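Local coordinates for ribosomal RNA small subunit methyltransferase D (Haemophilus influenzae, PDB 2IFT), which probably methylates the N2 atom of guanine 966 of 16S rRNA in the assembled 30S particle, using S-adenosyl-L-methionine as methyl donor, at residues L92-N95 with L96-K100. Numbering follows the deposited sequence.
Sequences LKKN and LQTLK
The flat peptide carbonyl of Lys94 is approached on both faces by Thr98, whose backbone N donates from one side and whose hydroxyl donates from the other. The N-H bond is short, with Thr98 N 2.7 Å from Lys94 O, and is bent to 142°. Thr98 OG1 lies 2.8 Å from the same Lys94 O, standing 39° above the carbonyl plane. The hydroxyl reaches back along the helix because chi1 of -78° sets OG1 beside its own backbone N, anti to the carbonyl carbon. Threonine suits this exposed position on the last turn, since its hydroxyl can bond to the carbonyl four residues earlier. A third, weak bond runs to Lys94 O from the N of Gln97.

The neighbouring carbonyl, that of Asn95, accepts the nearly straight bond from Leu99 N (2.7 Å to Asn95 O); the modelled side chain of Leu99 lies implausibly close to that oxygen, and its placement is doubtful. One turn earlier, Leu96 N donates to Leu92 O at 2.9 Å. The amide of Asn95 is buried: its ND2 is tied to the carbonyl of Pro26, whereas OD1 has no polar partner, and Phe69 touches the side chain. Leu92 and Leu96, one turn apart, supply the apolar face that packs on Phe69, with Leu96 also reaching Leu72, Ala106 and Val108; branched aliphatic chains fill such an interface well. Lys94 and Gln97, long and polar, suit the exposed side.

Leu99 is the first residue to leave helical geometry, so the bonds to the carbonyls of Lys94 and Asn95 are the last of helix 86-98, the crossover helix of the beta-alpha-beta unit between strands 78-82 and 106-109 in the Rossmann-like fold of AdoMet-dependent methyltransferases.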
loop_
_atom_site.group_PDB
_atom_site.type_symbol
_atom_site.label_atom_id
_atom_site.label_comp_id
_atom_site.label_asym_id
_atom_site.label_seq_id
_atom_site.Cartn_x
_atom_site.Cartn_y
_atom_site.Cartn_z
ATOM N N LEU A 92 -10.073 9.392 6.240
ATOM C CA LEU A 92 -8.793 9.573 5.563
ATOM C C LEU A 92 -8.664 11.011 5.065
ATOM O O LEU A 92 -7.677 11.678 5.336
ATOM C CB LEU A 92 -8.661 8.607 4.381
ATOM C CG LEU A 92 -8.462 7.114 4.676
ATOM C CD1 LEU A 92 -8.428 6.338 3.366
ATOM C CD2 LEU A 92 -7.170 6.891 5.448
ATOM N N LYS A 93 -9.667 11.484 4.336
ATOM C CA LYS A 93 -9.644 12.844 3.818
ATOM C C LYS A 93 -9.488 13.852 4.943
ATOM O O LYS A 93 -8.763 14.840 4.814
ATOM C CB LYS A 93 -10.924 13.145 3.059
ATOM C CG LYS A 93 -11.022 12.481 1.712
ATOM C CD LYS A 93 -12.379 12.764 1.113
ATOM C CE LYS A 93 -12.552 12.099 -0.227
ATOM N NZ LYS A 93 -13.944 12.313 -0.724
ATOM N N LYS A 94 -10.170 13.595 6.051
ATOM C CA LYS A 94 -10.104 14.484 7.194
ATOM C C LYS A 94 -8.684 14.538 7.746
ATOM O O LYS A 94 -8.203 15.607 8.119
ATOM C CB LYS A 94 -11.084 14.027 8.275
ATOM C CG LYS A 94 -11.119 14.931 9.497
ATOM C CD LYS A 94 -12.320 14.612 10.379
ATOM C CE LYS A 94 -12.305 15.415 11.682
ATOM N NZ LYS A 94 -11.233 14.954 12.623
ATOM N N ASN A 95 -8.011 13.393 7.800
ATOM C CA ASN A 95 -6.642 13.374 8.302
ATOM C C ASN A 95 -5.681 14.020 7.308
ATOM O O ASN A 95 -4.735 14.685 7.709
ATOM C CB ASN A 95 -6.199 11.946 8.617
ATOM C CG ASN A 95 -6.802 11.426 9.903
ATOM O OD1 ASN A 95 -6.978 12.179 10.859
ATOM N ND2 ASN A 95 -7.109 10.137 9.943
ATOM N N LEU A 96 -5.928 13.830 6.016
ATOM C CA LEU A 96 -5.074 14.419 4.986
ATOM C C LEU A 96 -5.283 15.923 4.902
ATOM O O LEU A 96 -4.522 16.643 4.253
ATOM C CB LEU A 96 -5.373 13.804 3.626
ATOM C CG LEU A 96 -4.896 12.380 3.380
ATOM C CD1 LEU A 96 -5.308 11.963 1.971
ATOM C CD2 LEU A 96 -3.387 12.300 3.553
ATOM N N GLN A 97 -6.348 16.396 5.526
ATOM C CA GLN A 97 -6.618 17.815 5.536
ATOM C C GLN A 97 -6.042 18.262 6.867
ATOM O O GLN A 97 -5.486 19.354 6.982
ATOM C CB GLN A 97 -8.122 18.062 5.441
ATOM C CG GLN A 97 -8.606 19.295 6.155
ATOM C CD GLN A 97 -9.571 18.943 7.269
ATOM O OE1 GLN A 97 -10.764 18.746 7.031
ATOM N NE2 GLN A 97 -9.055 18.838 8.489
ATOM N N THR A 98 -6.159 17.387 7.863
ATOM C CA THR A 98 -5.616 17.649 9.189
ATOM C C THR A 98 -4.138 17.929 8.979
ATOM O O THR A 98 -3.623 18.948 9.424
ATOM C CB THR A 98 -5.779 16.432 10.120
ATOM O OG1 THR A 98 -7.131 16.368 10.591
ATOM C CG2 THR A 98 -4.829 16.533 11.301
ATOM N N LEU A 99 -3.451 17.012 8.311
ATOM C CA LEU A 99 -2.043 17.218 8.003
ATOM C C LEU A 99 -2.058 17.666 6.550
ATOM O O LEU A 99 -2.525 16.934 5.679
ATOM C CB LEU A 99 -1.240 15.923 8.135
ATOM C CG LEU A 99 -1.950 14.646 8.566
ATOM C CD1 LEU A 99 -1.915 13.630 7.441
ATOM C CD2 LEU A 99 -1.256 14.095 9.788
ATOM N N LYS A 100 -1.555 18.864 6.294
ATOM C CA LYS A 100 -1.541 19.427 4.949
ATOM C C LYS A 100 -0.880 18.585 3.868
ATOM O O LYS A 100 0.321 18.306 3.914
ATOM C CB LYS A 100 -0.893 20.794 4.979
#